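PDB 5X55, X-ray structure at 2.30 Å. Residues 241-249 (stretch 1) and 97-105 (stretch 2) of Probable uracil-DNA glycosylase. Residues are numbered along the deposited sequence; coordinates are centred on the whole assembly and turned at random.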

ATOM      1  N   GLY A 241     -13.384  -3.603   6.932  1.00 17.70           N
ATOM      2  CA  GLY A 241     -12.359  -3.614   5.903  1.00 19.03           C
ATOM      3  C   GLY A 241     -10.953  -3.356   6.409  1.00 19.78           C
ATOM      4  O   GLY A 241     -10.098  -2.863   5.666  1.00 19.42           O
ATOM      5  N   CYS A 242     -10.685  -3.674   7.665  1.00 18.80           N
ATOM      6  CA  CYS A 242      -9.417  -3.316   8.290  1.00 18.46           C
ATOM      7  C   CYS A 242      -8.443  -4.487   8.213  1.00 18.85           C
ATOM      8  O   CYS A 242      -8.693  -5.550   8.794  1.00 22.84           O
ATOM      9  CB  CYS A 242      -9.635  -2.887   9.738  1.00 21.61           C
ATOM     10  SG  CYS A 242      -8.137  -2.289  10.474  1.00 30.72           S
ATOM     11  N   LEU A 243      -7.326  -4.280   7.512  1.00 16.91           N
ATOM     12  CA  LEU A 243      -6.370  -5.336   7.200  1.00 19.49           C
ATOM     13  C   LEU A 243      -5.188  -5.384   8.175  1.00 21.98           C
ATOM     14  O   LEU A 243      -4.134  -5.951   7.844  1.00 18.25           O
ATOM     15  CB  LEU A 243      -5.884  -5.163   5.761  1.00 16.38           C
ATOM     16  CG  LEU A 243      -7.073  -5.172   4.790  1.00 18.62           C
ATOM     17  CD1 LEU A 243      -6.628  -5.008   3.336  1.00 14.85           C
ATOM     18  CD2 LEU A 243      -7.896  -6.469   4.973  1.00 17.50           C
ATOM     19  N   ALA A 244      -5.353  -4.807   9.372  1.00 16.48           N
ATOM     20  CA  ALA A 244      -4.328  -4.856  10.410  1.00 19.01           C
ATOM     21  C   ALA A 244      -3.732  -6.257  10.571  1.00 18.98           C
ATOM     22  O   ALA A 244      -2.516  -6.414  10.751  1.00 20.37           O
ATOM     23  CB  ALA A 244      -4.939  -4.370  11.721  1.00 19.01           C
ATOM     24  N   SER A 245      -4.565  -7.286  10.453  1.00 17.80           N
ATOM     25  CA  SER A 245      -4.108  -8.648  10.698  1.00 21.04           C
ATOM     26  C   SER A 245      -3.065  -9.083   9.674  1.00 22.76           C
ATOM     27  O   SER A 245      -2.042  -9.689  10.025  1.00 19.58           O
ATOM     28  CB  SER A 245      -5.307  -9.593  10.674  1.00 20.60           C
ATOM     29  OG  SER A 245      -4.868 -10.930  10.753  1.00 27.42           O
ATOM     30  N   TRP A 246      -3.322  -8.805   8.390  1.00 20.22           N
ATOM     31  CA  TRP A 246      -2.386  -9.201   7.345  1.00 14.82           C
ATOM     32  C   TRP A 246      -1.089  -8.425   7.452  1.00 14.39           C
ATOM     33  O   TRP A 246      -0.002  -8.980   7.236  1.00 16.61           O
ATOM     34  CB  TRP A 246      -3.001  -8.976   5.958  1.00 14.28           C
ATOM     35  CG  TRP A 246      -4.258  -9.711   5.709  1.00 17.40           C
ATOM     36  CD1 TRP A 246      -4.843 -10.656   6.515  1.00 18.03           C
ATOM     37  CD2 TRP A 246      -5.113  -9.565   4.575  1.00 15.51           C
ATOM     38  NE1 TRP A 246      -6.002 -11.103   5.947  1.00 19.47           N
ATOM     39  CE2 TRP A 246      -6.195 -10.444   4.753  1.00 19.38           C
ATOM     40  CE3 TRP A 246      -5.064  -8.768   3.422  1.00 19.22           C
ATOM     41  CZ2 TRP A 246      -7.232 -10.542   3.832  1.00 17.50           C
ATOM     42  CZ3 TRP A 246      -6.086  -8.871   2.498  1.00 19.48           C
ATOM     43  CH2 TRP A 246      -7.161  -9.750   2.711  1.00 21.76           C
ATOM     44  N   ILE A 247      -1.186  -7.131   7.744  1.00 17.86           N
ATOM     45  CA  ILE A 247      -0.002  -6.286   7.741  1.00 14.75           C
ATOM     46  C   ILE A 247       0.899  -6.648   8.902  1.00 20.22           C
ATOM     47  O   ILE A 247       2.126  -6.720   8.748  1.00 20.51           O
ATOM     48  CB  ILE A 247      -0.418  -4.808   7.764  1.00 18.30           C
ATOM     49  CG1 ILE A 247      -1.207  -4.476   6.491  1.00 16.45           C
ATOM     50  CG2 ILE A 247       0.799  -3.866   7.960  1.00 16.44           C
ATOM     51  CD1 ILE A 247      -2.022  -3.221   6.641  1.00 18.37           C
ATOM     52  N   LEU A 248       0.309  -6.925  10.073  1.00 22.14           N
ATOM     53  CA  LEU A 248       1.108  -7.319  11.234  1.00 19.41           C
ATOM     54  C   LEU A 248       1.901  -8.595  10.977  1.00 21.71           C
ATOM     55  O   LEU A 248       2.948  -8.804  11.599  1.00 28.93           O
ATOM     56  CB  LEU A 248       0.205  -7.495  12.447  1.00 18.72           C
ATOM     57  CG  LEU A 248      -0.294  -6.185  13.051  1.00 23.65           C
ATOM     58  CD1 LEU A 248      -1.641  -6.371  13.748  1.00 19.74           C
ATOM     59  CD2 LEU A 248       0.756  -5.610  14.018  1.00 25.93           C
ATOM     60  N   GLN A 249       1.428  -9.450  10.064  1.00 19.80           N
ATOM     61  CA  GLN A 249       2.077 -10.713   9.725  1.00 19.33           C
ATOM     62  C   GLN A 249       3.013 -10.600   8.528  1.00 20.87           C
ATOM     63  O   GLN A 249       3.430 -11.627   7.979  1.00 22.62           O
ATOM     64  CB  GLN A 249       1.030 -11.799   9.453  1.00 18.33           C
ATOM     65  CG  GLN A 249       0.107 -12.130  10.658  1.00 15.26           C
ATOM     66  CD  GLN A 249      -0.987 -13.111  10.285  1.00 15.76           C
ATOM     67  OE1 GLN A 249      -0.740 -14.306  10.103  1.00 16.12           O
ATOM     68  NE2 GLN A 249      -2.200 -12.599  10.116  1.00 16.20           N
TER
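Stretch 2 97-105: IITEYILID

Each stretch carries a short helix, residues 244-248 in stretch 1 and residues 98-102 in stretch 2. Leu243 occupies the N-cap position of the first, and its carbonyl begins the helical pattern by accepting the amide of Ile247 (N to O, 3.2 Å); the Leu248 N to Ala244 O bond follows at 2.9 Å. In stretch 2 the amide of Ile102 reaches Ile98 (N to O, 3.0 Å) and that of Leu103 reaches Thr99 (N to O, 2.9 Å). Leu103 is then the first residue to leave helical phi/psi, and the chain continues through Ile104 and Asp105 in extended conformation. The helices run in broadly opposing directions, with 126° between their N-to-C axes. That is far from strict antiparallel, and the axes come no closer than 11.0 Å. The backbones are nearest at Ala244 and Ile102, whose CA atoms are 5.5 Å apart, at the start of one helix and the end of the other.

No hydrogen bond crosses between the stretches; they meet through apolar packing that buries 316 Å² in total. Ile102 gives up the most surface. With chi1 in t and chi2 in p, it places CG1 3.7 Å from Ala244 CA and 3.8 Å from Ala244 CB. A methyl side chain suits this site because it lets the isoleucine approach the backbone itself. Beyond it, Ile102 CD1 meets Ile247 CD1 at 3.8 Å, a methyl-to-methyl contact between two buried residues, while Ile102 CG2 lies 4.3 Å from Leu248 CD1. The beta-branched side chain thus touches three residues of the opposing helix.

Leu248 is more exposed. Its CA-to-CB bond points sideways, but the length of leucine brings its end nearer, and CD2 packs 4.1 Å from Ile98 CG2. Because Ile98 and Ile102 are four residues apart, about one helical turn, Leu248 can touch both.

Before the first helix, Cys242 points toward stretch 2 and sets SG 3.5 Å from Ile102 O and 3.8 Å from Leu103 CD1. Sulfur, large and only weakly polar, is at ease beside both a carbonyl and a methyl group. Leu103 likewise starts sideways and turns its end inward, so that CD1 also lies 4.1 Å from Ala244 CB, flanking the close approach at Ile102.

Two polar side chains bond within their own stretches: Gln249 NE2 donates to Ser245 O at 2.9 Å, and Glu100 OE1 accepts Ile97 N at 3.2 Å.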

ATOM      1  N   ILE A  97       1.098   2.654  20.833  1.00 39.22           N
ATOM      2  CA  ILE A  97       1.551   1.329  20.411  1.00 33.87           C
ATOM      3  C   ILE A  97       0.944   1.035  19.041  1.00 30.77           C
ATOM      4  O   ILE A  97       0.108   1.805  18.542  1.00 34.36           O
ATOM      5  CB  ILE A  97       1.161   0.250  21.436  1.00 31.02           C
ATOM      6  CG1 ILE A  97      -0.349   0.322  21.708  1.00 30.18           C
ATOM      7  CG2 ILE A  97       1.977   0.420  22.711  1.00 33.46           C
ATOM      8  CD1 ILE A  97      -0.886  -0.810  22.556  1.00 29.21           C
ATOM      9  N   ILE A  98       1.320  -0.093  18.438  1.00 29.64           N
ATOM     10  CA  ILE A  98       1.092  -0.280  17.004  1.00 27.79           C
ATOM     11  C   ILE A  98      -0.400  -0.441  16.680  1.00 31.28           C
ATOM     12  O   ILE A  98      -0.901   0.072  15.663  1.00 28.82           O
ATOM     13  CB  ILE A  98       1.933  -1.476  16.524  1.00 34.65           C
ATOM     14  CG1 ILE A  98       2.107  -1.425  15.003  1.00 38.51           C
ATOM     15  CG2 ILE A  98       1.353  -2.824  17.020  1.00 33.99           C
ATOM     16  CD1 ILE A  98       2.659  -0.085  14.481  1.00 34.78           C
ATOM     17  N   THR A  99      -1.144  -1.117  17.549  1.00 28.34           N
ATOM     18  CA  THR A  99      -2.567  -1.307  17.290  1.00 31.43           C
ATOM     19  C   THR A  99      -3.323   0.019  17.218  1.00 28.67           C
ATOM     20  O   THR A  99      -4.379   0.092  16.574  1.00 28.39           O
ATOM     21  CB  THR A  99      -3.143  -2.224  18.363  1.00 29.89           C
ATOM     22  OG1 THR A  99      -2.484  -3.490  18.262  1.00 34.72           O
ATOM     23  CG2 THR A  99      -4.618  -2.435  18.186  1.00 29.24           C
ATOM     24  N   GLU A 100      -2.801   1.073  17.847  1.00 24.30           N
ATOM     25  CA  GLU A 100      -3.507   2.344  17.814  1.00 32.17           C
ATOM     26  C   GLU A 100      -3.430   2.987  16.436  1.00 32.07           C
ATOM     27  O   GLU A 100      -4.363   3.692  16.036  1.00 29.85           O
ATOM     28  CB  GLU A 100      -2.971   3.274  18.894  1.00 35.03           C
ATOM     29  CG  GLU A 100      -3.534   2.934  20.265  1.00 42.55           C
ATOM     30  CD  GLU A 100      -2.978   3.808  21.374  1.00 43.21           C
ATOM     31  OE1 GLU A 100      -1.767   3.720  21.658  1.00 41.68           O
ATOM     32  OE2 GLU A 100      -3.755   4.593  21.956  1.00 50.18           O
ATOM     33  N   TYR A 101      -2.356   2.719  15.685  1.00 28.68           N
ATOM     34  CA  TYR A 101      -2.196   3.202  14.318  1.00 29.67           C
ATOM     35  C   TYR A 101      -2.832   2.282  13.288  1.00 30.04           C
ATOM     36  O   TYR A 101      -3.362   2.762  12.279  1.00 28.41           O
ATOM     37  CB  TYR A 101      -0.712   3.354  13.961  1.00 31.32           C
ATOM     38  CG  TYR A 101       0.056   4.352  14.791  1.00 37.65           C
ATOM     39  CD1 TYR A 101       0.011   5.706  14.502  1.00 34.52           C
ATOM     40  CD2 TYR A 101       0.852   3.933  15.849  1.00 42.28           C
ATOM     41  CE1 TYR A 101       0.714   6.622  15.254  1.00 40.72           C
ATOM     42  CE2 TYR A 101       1.571   4.838  16.605  1.00 49.00           C
ATOM     43  CZ  TYR A 101       1.501   6.186  16.303  1.00 50.04           C
ATOM     44  OH  TYR A 101       2.210   7.092  17.064  1.00 51.54           O
ATOM     45  N   ILE A 102      -2.754   0.967  13.476  1.00 28.53           N
ATOM     46  CA  ILE A 102      -3.136   0.100  12.369  1.00 26.25           C
ATOM     47  C   ILE A 102      -4.567  -0.402  12.557  1.00 28.34           C
ATOM     48  O   ILE A 102      -5.281  -0.636  11.574  1.00 26.31           O
ATOM     49  CB  ILE A 102      -2.129  -1.058  12.178  1.00 25.40           C
ATOM     50  CG1 ILE A 102      -2.344  -1.727  10.820  1.00 28.40           C
ATOM     51  CG2 ILE A 102      -2.210  -2.088  13.286  1.00 23.29           C
ATOM     52  CD1 ILE A 102      -1.947  -0.856   9.645  1.00 25.29           C
ATOM     53  N   LEU A 103      -5.014  -0.551  13.803  1.00 22.38           N
ATOM     54  CA  LEU A 103      -6.377  -1.019  14.064  1.00 24.81           C
ATOM     55  C   LEU A 103      -7.249   0.178  14.437  1.00 27.29           C
ATOM     56  O   LEU A 103      -7.498   0.466  15.606  1.00 30.52           O
ATOM     57  CB  LEU A 103      -6.387  -2.085  15.151  1.00 25.26           C
ATOM     58  CG  LEU A 103      -7.781  -2.676  15.328  1.00 26.82           C
ATOM     59  CD1 LEU A 103      -8.111  -3.509  14.112  1.00 25.71           C
ATOM     60  CD2 LEU A 103      -7.910  -3.485  16.605  1.00 25.70           C
ATOM     61  N   ILE A 104      -7.753   0.860  13.411  1.00 23.48           N
ATOM     62  CA  ILE A 104      -8.366   2.176  13.548  1.00 23.19           C
ATOM     63  C   ILE A 104      -9.885   2.053  13.596  1.00 22.22           C
ATOM     64  O   ILE A 104     -10.490   1.320  12.802  1.00 19.15           O
ATOM     65  CB  ILE A 104      -7.924   3.080  12.382  1.00 26.43           C
ATOM     66  CG1 ILE A 104      -6.436   3.362  12.472  1.00 23.98           C
ATOM     67  CG2 ILE A 104      -8.712   4.385  12.350  1.00 27.67           C
ATOM     68  CD1 ILE A 104      -5.932   4.030  11.235  1.00 26.57           C
ATOM     69  N   ASP A 105     -10.507   2.803  14.498  1.00 20.63           N
ATOM     70  CA  ASP A 105     -11.960   2.873  14.608  1.00 22.17           C
ATOM     71  C   ASP A 105     -12.421   4.253  14.152  1.00 25.24           C
ATOM     72  O   ASP A 105     -12.023   5.271  14.739  1.00 23.36           O
ATOM     73  CB  ASP A 105     -12.400   2.596  16.043  1.00 24.38           C
ATOM     74  CG  ASP A 105     -13.903   2.719  16.240  1.00 26.06           C
ATOM     75  OD1 ASP A 105     -14.678   2.719  15.254  1.00 27.23           O
ATOM     76  OD2 ASP A 105     -14.314   2.795  17.415  1.00 32.19           O
TER